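Local structure of 14L protein (Yaba-like disease virus, 4EKX) at residues S52-R57 with R85-T90. The protein probably binds and neutralises interleukin-18 as a viral IL-18-binding protein with an immunoglobulin-like beta-sandwich fold. The protein carries 2 engineered substitutions. Residues are numbered along the deposited sequence; the frame is centred on the assembly and turned at random.
Sequences SGYRER and RNEKLT
Tyr54 reaches across from strand 54-58 to meet Leu89 with CE1 and its hydroxyl, and Glu87 with the hydroxyl. The apolar part rests on one methyl: Leu89 CD2 lies 3.8 Å from Tyr54 CE1, approaching the ring obliquely. The same methyl also lies against the hydroxyl, with Leu89 CD2 3.7 Å from Tyr54 OH. With chi1 at -68°, Tyr54 CG stands anti to the carbonyl carbon and the ring projects from its strand; Tyr54 CA and Leu89 CA remain 10.8 Å apart, and no direct hydrogen bond joins the two segments.

The polar part runs through water. Tyr54 OH passes 3.7 Å from Glu87 CB; a water in the plane of the phenol ring sits 2.6 Å from Tyr54 OH and donates to Glu87 OE1 at 2.7 Å. The Glu87 chain is bent at chi2 (77°), and its carboxylate, whose plane is 65° from that of the Tyr54 ring, presents OE1 to the water. At the base of the tyrosine, Ser52 OG accepts from Tyr54 N at 3.1 Å in an ST turn leading into the strand.

Ile39 of strand 34-39 touches all three side chains, while Leu75 and Leu77 of strand 72-78 also pack on Tyr54. The contact thus bridges the two sheets of the sandwich where helix 82-86 gives way to strand 89-94.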
loop_
_atom_site.group_PDB
_atom_site.type_symbol
_atom_site.label_atom_id
_atom_site.label_comp_id
_atom_site.label_asym_id
_atom_site.label_seq_id
_atom_site.Cartn_x
_atom_site.Cartn_y
_atom_site.Cartn_z
ATOM N N SER D 52 7.823 -18.551 -15.191
ATOM C CA SER D 52 6.782 -19.304 -14.503
ATOM C C SER D 52 5.508 -18.468 -14.396
ATOM O O SER D 52 4.412 -19.003 -14.240
ATOM C CB SER D 52 7.255 -19.724 -13.108
ATOM O OG SER D 52 7.268 -18.616 -12.217
ATOM N N GLY D 53 5.662 -17.151 -14.485
ATOM C CA GLY D 53 4.537 -16.244 -14.329
ATOM C C GLY D 53 4.431 -15.686 -12.926
ATOM O O GLY D 53 3.579 -14.829 -12.654
ATOM N N TYR D 54 5.294 -16.170 -12.033
ATOM C CA TYR D 54 5.324 -15.672 -10.659
ATOM C C TYR D 54 6.539 -14.780 -10.439
ATOM O O TYR D 54 7.640 -15.093 -10.886
ATOM C CB TYR D 54 5.375 -16.824 -9.662
ATOM C CG TYR D 54 4.124 -17.675 -9.597
ATOM C CD1 TYR D 54 3.058 -17.310 -8.782
ATOM C CD2 TYR D 54 4.020 -18.858 -10.328
ATOM C CE1 TYR D 54 1.918 -18.085 -8.699
ATOM C CE2 TYR D 54 2.879 -19.644 -10.253
ATOM C CZ TYR D 54 1.831 -19.251 -9.432
ATOM O OH TYR D 54 0.692 -20.019 -9.337
ATOM N N ARG D 55 6.327 -13.652 -9.774
ATOM C CA ARG D 55 7.437 -12.832 -9.320
ATOM C C ARG D 55 7.149 -12.408 -7.880
ATOM O O ARG D 55 6.008 -12.129 -7.529
ATOM C CB ARG D 55 7.614 -11.610 -10.221
ATOM C CG ARG D 55 8.777 -10.713 -9.822
ATOM C CD ARG D 55 9.083 -9.653 -10.873
ATOM N NE ARG D 55 7.960 -8.748 -11.106
ATOM C CZ ARG D 55 7.698 -7.673 -10.370
ATOM N NH1 ARG D 55 8.474 -7.366 -9.339
ATOM N NH2 ARG D 55 6.657 -6.905 -10.664
ATOM N N GLU D 56 8.172 -12.403 -7.041
ATOM C CA GLU D 56 7.981 -11.985 -5.660
ATOM C C GLU D 56 8.718 -10.687 -5.374
ATOM O O GLU D 56 9.848 -10.485 -5.822
ATOM C CB GLU D 56 8.450 -13.075 -4.696
ATOM C CG GLU D 56 8.221 -12.740 -3.235
ATOM C CD GLU D 56 8.673 -13.862 -2.338
ATOM O OE1 GLU D 56 9.851 -14.254 -2.452
ATOM O OE2 GLU D 56 7.854 -14.359 -1.537
ATOM N N ARG D 57 8.071 -9.810 -4.618
ATOM C CA ARG D 57 8.713 -8.594 -4.178
ATOM C C ARG D 57 8.724 -8.582 -2.660
ATOM O O ARG D 57 7.691 -8.376 -2.026
ATOM C CB ARG D 57 7.963 -7.371 -4.706
ATOM C CG ARG D 57 8.522 -6.050 -4.219
ATOM N N ARG D 85 -4.406 -20.217 -11.549
ATOM C CA ARG D 85 -5.690 -19.829 -10.957
ATOM C C ARG D 85 -6.124 -20.808 -9.873
ATOM O O ARG D 85 -6.766 -20.418 -8.899
ATOM C CB ARG D 85 -6.784 -19.718 -12.027
ATOM C CG ARG D 85 -6.631 -18.528 -12.952
ATOM C CD ARG D 85 -7.749 -18.451 -13.992
ATOM N NE ARG D 85 -7.474 -17.398 -14.965
ATOM C CZ ARG D 85 -6.905 -17.599 -16.151
ATOM N NH1 ARG D 85 -6.569 -18.825 -16.532
ATOM N NH2 ARG D 85 -6.677 -16.577 -16.961
ATOM N N ASN D 86 -5.748 -22.075 -10.038
ATOM C CA ASN D 86 -6.170 -23.133 -9.124
ATOM C C ASN D 86 -5.106 -23.533 -8.096
ATOM O O ASN D 86 -5.353 -24.378 -7.235
ATOM C CB ASN D 86 -6.620 -24.366 -9.912
ATOM C CG ASN D 86 -7.856 -24.102 -10.749
ATOM O OD1 ASN D 86 -8.676 -23.247 -10.411
ATOM N ND2 ASN D 86 -7.997 -24.838 -11.848
ATOM N N GLU D 87 -3.935 -22.910 -8.187
ATOM C CA GLU D 87 -2.800 -23.235 -7.328
ATOM C C GLU D 87 -3.041 -22.747 -5.904
ATOM O O GLU D 87 -3.533 -21.635 -5.698
ATOM C CB GLU D 87 -1.533 -22.579 -7.885
ATOM C CG GLU D 87 -0.237 -22.994 -7.211
ATOM C CD GLU D 87 0.227 -24.365 -7.650
ATOM O OE1 GLU D 87 0.541 -24.536 -8.850
ATOM O OE2 GLU D 87 0.263 -25.273 -6.795
ATOM N N LYS D 88 -2.711 -23.583 -4.925
ATOM C CA LYS D 88 -2.729 -23.137 -3.531
ATOM C C LYS D 88 -1.495 -22.293 -3.233
ATOM O O LYS D 88 -0.373 -22.797 -3.229
ATOM C CB LYS D 88 -2.810 -24.323 -2.563
ATOM C CG LYS D 88 -2.929 -23.904 -1.088
ATOM C CD LYS D 88 -3.096 -25.121 -0.196
ATOM C CE LYS D 88 -3.094 -24.740 1.272
ATOM N NZ LYS D 88 -3.221 -25.934 2.147
ATOM N N LEU D 89 -1.710 -21.006 -2.962
ATOM C CA LEU D 89 -0.615 -20.076 -2.733
ATOM C C LEU D 89 -0.525 -19.725 -1.245
ATOM O O LEU D 89 -1.491 -19.252 -0.649
ATOM C CB LEU D 89 -0.808 -18.809 -3.571
ATOM C CG LEU D 89 -1.086 -19.052 -5.066
ATOM C CD1 LEU D 89 -1.439 -17.742 -5.769
ATOM C CD2 LEU D 89 0.098 -19.714 -5.745
ATOM N N THR D 90 0.633 -19.965 -0.652
ATOM C CA THR D 90 0.785 -19.782 0.789
ATOM C C THR D 90 1.733 -18.648 1.139
ATOM O O THR D 90 2.831 -18.560 0.596
ATOM C CB THR D 90 1.302 -21.079 1.443
ATOM O OG1 THR D 90 0.351 -22.128 1.229
ATOM C CG2 THR D 90 1.528 -20.888 2.948
HETATM O O HOH W 1 0.961 -22.410 -10.437
#